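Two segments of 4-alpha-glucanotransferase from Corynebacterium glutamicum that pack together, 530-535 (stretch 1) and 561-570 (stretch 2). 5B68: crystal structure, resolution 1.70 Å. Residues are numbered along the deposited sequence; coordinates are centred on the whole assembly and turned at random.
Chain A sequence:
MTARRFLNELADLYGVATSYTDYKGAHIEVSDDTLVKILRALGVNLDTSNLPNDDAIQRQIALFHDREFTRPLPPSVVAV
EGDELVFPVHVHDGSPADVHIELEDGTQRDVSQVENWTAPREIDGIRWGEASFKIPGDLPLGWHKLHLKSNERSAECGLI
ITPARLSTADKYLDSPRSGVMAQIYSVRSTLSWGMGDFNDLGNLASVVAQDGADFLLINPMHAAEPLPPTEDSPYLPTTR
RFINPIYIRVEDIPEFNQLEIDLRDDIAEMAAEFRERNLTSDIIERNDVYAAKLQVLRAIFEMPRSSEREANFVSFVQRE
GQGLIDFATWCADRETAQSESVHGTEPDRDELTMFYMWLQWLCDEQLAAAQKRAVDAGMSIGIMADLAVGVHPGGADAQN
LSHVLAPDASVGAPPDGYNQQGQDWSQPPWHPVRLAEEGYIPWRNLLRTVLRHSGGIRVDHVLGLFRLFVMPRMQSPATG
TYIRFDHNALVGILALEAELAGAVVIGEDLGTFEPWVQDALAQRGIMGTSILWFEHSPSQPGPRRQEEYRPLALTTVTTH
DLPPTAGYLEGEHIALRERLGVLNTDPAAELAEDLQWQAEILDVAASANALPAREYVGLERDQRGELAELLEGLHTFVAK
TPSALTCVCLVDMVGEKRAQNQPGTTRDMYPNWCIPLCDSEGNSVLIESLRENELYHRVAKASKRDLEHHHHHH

Stretch 1, residues 530-535: SILWFE
Stretch 2, residues 561-570: DLPPTAGYLE

The most unusual feature of this contact is a nearly parallel aromatic stack. The five-membered ring of Trp-533 lies face to face with the ring of Tyr-568, with centroids 3.7 Å apart and planes at 11°. The closest atoms are Trp-533 CD2 and Tyr-568 CE1, at 3.5 Å. At this spacing the two flat surfaces are in van der Waals contact. No direct hydrogen bond joins the two stretches.

Stretch 1 leaves a strand at Ser-530 and Ile-531 (phi/psi -121/118 at Ile-531). It then turns through a 3-10 segment, Leu-532 to Phe-534, with phi/psi -49/-49, -64/-23 and -96/-4. Phe-534 N bonds to Ile-531 O at 2.9 Å, and Glu-535 N to Leu-532 O at 3.1 Å. The side chain of Glu-535 folds back, so that Ile-531 N donates to Glu-535 OE1 at 3.1 Å.

Stretch 2 begins at Asp-561 with phi/psi -91/3, then runs extended through Leu-562 (-119/159) and Pro-563 (-64/141). Pro-564 (-54/156) is the N-cap, and a helix begins at Thr-565. Tyr-568 N bonds to Pro-564 O, and Leu-569 N to Thr-565 O, both at 2.8 Å. A weak bond joins Glu-570 N to Gly-567 O at 3.0 Å.

The backbones stay well apart. Their nearest CA atoms, Trp-533 CA and Tyr-568 CA, are 9.5 Å from each other, and long side chains fill the gap. Both CA-to-CB bonds point toward the other stretch. Trp-533 has chi1 m (-60°) and chi2 120°; Tyr-568 has chi1 t (-164°) and chi2 -75°.

Apolar groups line the edge of the indole, near its plane. Thr-565 CG2 is 3.8 Å from Trp-533 CZ2, with Thr-565 chi1 m. Leu-569 CD2 is 4.3 Å from Trp-533 CH2, and Leu-562 CD1 is 4.1 Å from Trp-533 CD1. Both leucines are m, t. These methyl and ring carbons bury surface without needing polar partners.

Leu-562 CD1 also lies 3.5 Å from Phe-534 CZ and 4.3 Å from Ile-531 CG2. One methyl thus meets three side chains of stretch 1. Phe-534 has chi1 m (-52°) and chi2 -39°; Ile-531 is m, t.

Water 1 bridges the stretches. It accepts from Trp-533 NE1 at 3.0 Å, and donates to Pro-563 O at 2.7 Å and to Thr-565 OG1 at 3.1 Å. The indole NH is thereby satisfied within a largely apolar contact. The two stretches bury 322 Å² in total, and Trp-533 contributes the largest share, 121 Å².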

ATOM      1  N   SER A 530       3.582 -15.682   1.882  1.00 21.68           N
ATOM      2  CA  SER A 530       3.543 -16.820   2.798  1.00 22.86           C
ATOM      3  C   SER A 530       4.303 -16.466   4.064  1.00 22.95           C
ATOM      4  O   SER A 530       5.455 -15.961   3.989  1.00 23.46           O
ATOM      5  CB  SER A 530       4.250 -17.953   2.145  1.00 23.97           C
ATOM      6  OG  SER A 530       3.609 -18.477   1.025  1.00 25.17           O
ATOM      7  N   ILE A 531       3.688 -16.659   5.207  1.00 22.86           N
ATOM      8  CA  ILE A 531       4.269 -16.274   6.505  1.00 24.74           C
ATOM      9  C   ILE A 531       4.359 -17.564   7.335  1.00 24.79           C
ATOM     10  O   ILE A 531       3.338 -18.244   7.579  1.00 24.70           O
ATOM     11  CB  ILE A 531       3.405 -15.196   7.199  1.00 25.83           C
ATOM     12  CG1 ILE A 531       3.331 -13.944   6.324  1.00 27.39           C
ATOM     13  CG2 ILE A 531       3.989 -14.753   8.545  1.00 26.52           C
ATOM     14  CD1 ILE A 531       2.411 -12.873   6.917  1.00 32.66           C
ATOM     15  N   LEU A 532       5.583 -17.930   7.689  1.00 24.89           N
ATOM     16  CA  LEU A 532       5.841 -19.282   8.214  1.00 24.26           C
ATOM     17  C   LEU A 532       4.818 -19.621   9.340  1.00 23.96           C
ATOM     18  O   LEU A 532       4.190 -20.643   9.298  1.00 25.43           O
ATOM     19  CB  LEU A 532       7.257 -19.330   8.815  1.00 24.70           C
ATOM     20  CG  LEU A 532       7.502 -20.543   9.744  1.00 27.76           C
ATOM     21  CD1 LEU A 532       7.857 -21.687   8.845  1.00 26.66           C
ATOM     22  CD2 LEU A 532       8.562 -20.338  10.773  1.00 30.28           C
ATOM     23  N   TRP A 533       4.643 -18.729  10.293  1.00 25.13           N
ATOM     24  CA  TRP A 533       3.828 -19.069  11.493  1.00 28.01           C
ATOM     25  C   TRP A 533       2.358 -19.355  11.156  1.00 30.57           C
ATOM     26  O   TRP A 533       1.690 -20.054  11.904  1.00 30.36           O
ATOM     27  CB  TRP A 533       3.892 -17.978  12.541  1.00 27.46           C
ATOM     28  CG  TRP A 533       5.184 -17.636  13.089  1.00 29.76           C
ATOM     29  CD1 TRP A 533       5.791 -16.419  13.033  1.00 30.27           C
ATOM     30  CD2 TRP A 533       6.095 -18.510  13.766  1.00 26.77           C
ATOM     31  NE1 TRP A 533       6.997 -16.454  13.665  1.00 31.84           N
ATOM     32  CE2 TRP A 533       7.225 -17.731  14.115  1.00 30.46           C
ATOM     33  CE3 TRP A 533       6.053 -19.859  14.134  1.00 28.53           C
ATOM     34  CZ2 TRP A 533       8.309 -18.260  14.819  1.00 30.14           C
ATOM     35  CZ3 TRP A 533       7.151 -20.403  14.799  1.00 26.91           C
ATOM     36  CH2 TRP A 533       8.259 -19.610  15.129  1.00 26.86           C
ATOM     37  N   PHE A 534       1.871 -18.832  10.022  1.00 33.29           N
ATOM     38  CA  PHE A 534       0.475 -19.067   9.588  1.00 32.10           C
ATOM     39  C   PHE A 534       0.277 -20.169   8.610  1.00 32.04           C
ATOM     40  O   PHE A 534      -0.861 -20.470   8.264  1.00 33.80           O
ATOM     41  CB  PHE A 534      -0.114 -17.775   8.988  1.00 33.64           C
ATOM     42  CG  PHE A 534       0.027 -16.573   9.861  1.00 35.39           C
ATOM     43  CD1 PHE A 534      -0.132 -16.651  11.235  1.00 37.86           C
ATOM     44  CD2 PHE A 534       0.242 -15.314   9.297  1.00 38.31           C
ATOM     45  CE1 PHE A 534      -0.018 -15.521  12.038  1.00 38.92           C
ATOM     46  CE2 PHE A 534       0.347 -14.159  10.099  1.00 39.99           C
ATOM     47  CZ  PHE A 534       0.204 -14.265  11.473  1.00 40.64           C
ATOM     48  N   GLU A 535       1.328 -20.824   8.114  1.00 26.91           N
ATOM     49  CA  GLU A 535       1.159 -21.686   6.967  1.00 26.25           C
ATOM     50  C   GLU A 535       0.816 -23.116   7.349  1.00 32.95           C
ATOM     51  O   GLU A 535       1.509 -23.702   8.202  1.00 32.64           O
ATOM     52  CB  GLU A 535       2.449 -21.750   6.145  1.00 29.19           C
ATOM     53  CG  GLU A 535       2.834 -20.480   5.364  1.00 30.94           C
ATOM     54  CD  GLU A 535       1.705 -19.926   4.493  1.00 31.26           C
ATOM     55  OE1 GLU A 535       1.465 -18.680   4.524  1.00 35.64           O
ATOM     56  OE2 GLU A 535       1.105 -20.752   3.794  1.00 32.65           O
ATOM     57  N   ASP A 561       3.460  -7.115  11.894  1.00 26.13           N
ATOM     58  CA  ASP A 561       2.294  -7.260  12.772  1.00 28.74           C
ATOM     59  C   ASP A 561       2.441  -8.407  13.812  1.00 35.52           C
ATOM     60  O   ASP A 561       1.480  -8.692  14.523  1.00 36.06           O
ATOM     61  CB  ASP A 561       1.018  -7.499  11.944  1.00 31.41           C
ATOM     62  CG  ASP A 561       0.540  -6.236  11.189  1.00 28.83           C
ATOM     63  OD1 ASP A 561       0.708  -5.151  11.722  1.00 27.63           O
ATOM     64  OD2 ASP A 561      -0.026  -6.366  10.099  1.00 30.54           O
ATOM     65  N   LEU A 562       3.589  -9.087  13.869  1.00 34.02           N
ATOM     66  CA  LEU A 562       3.820 -10.163  14.843  1.00 34.64           C
ATOM     67  C   LEU A 562       4.978  -9.802  15.736  1.00 33.94           C
ATOM     68  O   LEU A 562       5.847  -8.958  15.398  1.00 35.46           O
ATOM     69  CB  LEU A 562       4.156 -11.472  14.130  1.00 37.65           C
ATOM     70  CG  LEU A 562       2.957 -12.145  13.540  1.00 41.83           C
ATOM     71  CD1 LEU A 562       3.378 -13.199  12.527  1.00 44.21           C
ATOM     72  CD2 LEU A 562       2.122 -12.758  14.655  1.00 41.81           C
ATOM     73  N   PRO A 563       5.045 -10.429  16.899  1.00 37.56           N
ATOM     74  CA  PRO A 563       6.300 -10.243  17.652  1.00 36.05           C
ATOM     75  C   PRO A 563       7.476 -10.853  16.845  1.00 28.35           C
ATOM     76  O   PRO A 563       7.279 -11.829  16.151  1.00 31.81           O
ATOM     77  CB  PRO A 563       6.034 -11.032  18.943  1.00 39.06           C
ATOM     78  CG  PRO A 563       4.548 -11.013  19.077  1.00 41.35           C
ATOM     79  CD  PRO A 563       4.080 -11.253  17.657  1.00 40.41           C
ATOM     80  N   PRO A 564       8.624 -10.208  16.855  1.00 29.47           N
ATOM     81  CA  PRO A 564       9.811 -10.807  16.241  1.00 26.14           C
ATOM     82  C   PRO A 564      10.098 -12.199  16.781  1.00 29.80           C
ATOM     83  O   PRO A 564       9.622 -12.558  17.851  1.00 29.49           O
ATOM     84  CB  PRO A 564      10.892  -9.880  16.618  1.00 27.29           C
ATOM     85  CG  PRO A 564      10.206  -8.541  16.698  1.00 33.47           C
ATOM     86  CD  PRO A 564       8.933  -8.879  17.408  1.00 31.63           C
ATOM     87  N   THR A 565      10.796 -12.981  15.995  1.00 26.22           N
ATOM     88  CA  THR A 565      10.909 -14.426  16.274  1.00 26.96           C
ATOM     89  C   THR A 565      11.530 -14.718  17.639  1.00 25.48           C
ATOM     90  O   THR A 565      11.111 -15.694  18.272  1.00 29.63           O
ATOM     91  CB  THR A 565      11.659 -15.084  15.173  1.00 25.95           C
ATOM     92  OG1 THR A 565      11.029 -14.756  13.942  1.00 29.07           O
ATOM     93  CG2 THR A 565      11.671 -16.615  15.304  1.00 26.50           C
ATOM     94  N   ALA A 566      12.444 -13.889  18.130  1.00 25.59           N
ATOM     95  CA  ALA A 566      13.010 -14.156  19.465  1.00 30.32           C
ATOM     96  C   ALA A 566      11.916 -14.057  20.531  1.00 37.15           C
ATOM     97  O   ALA A 566      11.918 -14.813  21.513  1.00 35.27           O
ATOM     98  CB  ALA A 566      14.141 -13.227  19.812  1.00 29.79           C
ATOM     99  N   GLY A 567      11.006 -13.104  20.358  1.00 34.03           N
ATOM    100  CA  GLY A 567       9.816 -12.985  21.256  1.00 34.45           C
ATOM    101  C   GLY A 567       8.778 -14.053  21.031  1.00 31.06           C
ATOM    102  O   GLY A 567       8.268 -14.656  22.000  1.00 29.81           O
ATOM    103  N   TYR A 568       8.510 -14.346  19.759  1.00 30.63           N
ATOM    104  CA  TYR A 568       7.532 -15.318  19.366  1.00 29.37           C
ATOM    105  C   TYR A 568       7.907 -16.721  19.902  1.00 32.51           C
ATOM    106  O   TYR A 568       7.080 -17.410  20.427  1.00 29.46           O
ATOM    107  CB  TYR A 568       7.407 -15.374  17.857  1.00 27.42           C
ATOM    108  CG  TYR A 568       6.190 -16.043  17.375  1.00 30.78           C
ATOM    109  CD1 TYR A 568       6.061 -17.420  17.417  1.00 31.29           C
ATOM    110  CD2 TYR A 568       5.098 -15.308  16.900  1.00 32.10           C
ATOM    111  CE1 TYR A 568       4.924 -18.050  16.979  1.00 34.49           C
ATOM    112  CE2 TYR A 568       3.955 -15.951  16.438  1.00 35.31           C
ATOM    113  CZ  TYR A 568       3.866 -17.318  16.503  1.00 37.51           C
ATOM    114  OH  TYR A 568       2.744 -18.000  16.059  1.00 40.63           O
ATOM    115  N   LEU A 569       9.163 -17.127  19.742  1.00 30.84           N
ATOM    116  CA  LEU A 569       9.646 -18.395  20.335  1.00 29.92           C
ATOM    117  C   LEU A 569       9.374 -18.512  21.838  1.00 33.79           C
ATOM    118  O   LEU A 569       9.155 -19.631  22.317  1.00 32.71           O
ATOM    119  CB  LEU A 569      11.165 -18.567  20.068  1.00 31.78           C
ATOM    120  CG  LEU A 569      11.514 -18.961  18.616  1.00 28.75           C
ATOM    121  CD1 LEU A 569      12.988 -18.719  18.239  1.00 26.30           C
ATOM    122  CD2 LEU A 569      11.112 -20.388  18.283  1.00 29.59           C
ATOM    123  N   GLU A 570       9.396 -17.386  22.556  1.00 35.01           N
ATOM    124  CA  GLU A 570       9.264 -17.383  24.006  1.00 41.38           C
ATOM    125  C   GLU A 570       7.828 -17.063  24.479  1.00 47.23           C
ATOM    126  O   GLU A 570       7.622 -16.736  25.647  1.00 45.06           O
ATOM    127  CB  GLU A 570      10.373 -16.486  24.639  1.00 46.85           C
ATOM    128  CG  GLU A 570      11.738 -17.201  24.677  1.00 56.53           C
ATOM    129  CD  GLU A 570      12.958 -16.286  24.490  1.00 67.58           C
ATOM    130  OE1 GLU A 570      13.162 -15.418  25.383  1.00 67.66           O
ATOM    131  OE2 GLU A 570      13.726 -16.447  23.471  1.00 61.09           O
TER
HETATM  132  O   HOH W   1       8.121 -13.900  14.640  1.00 30.57           O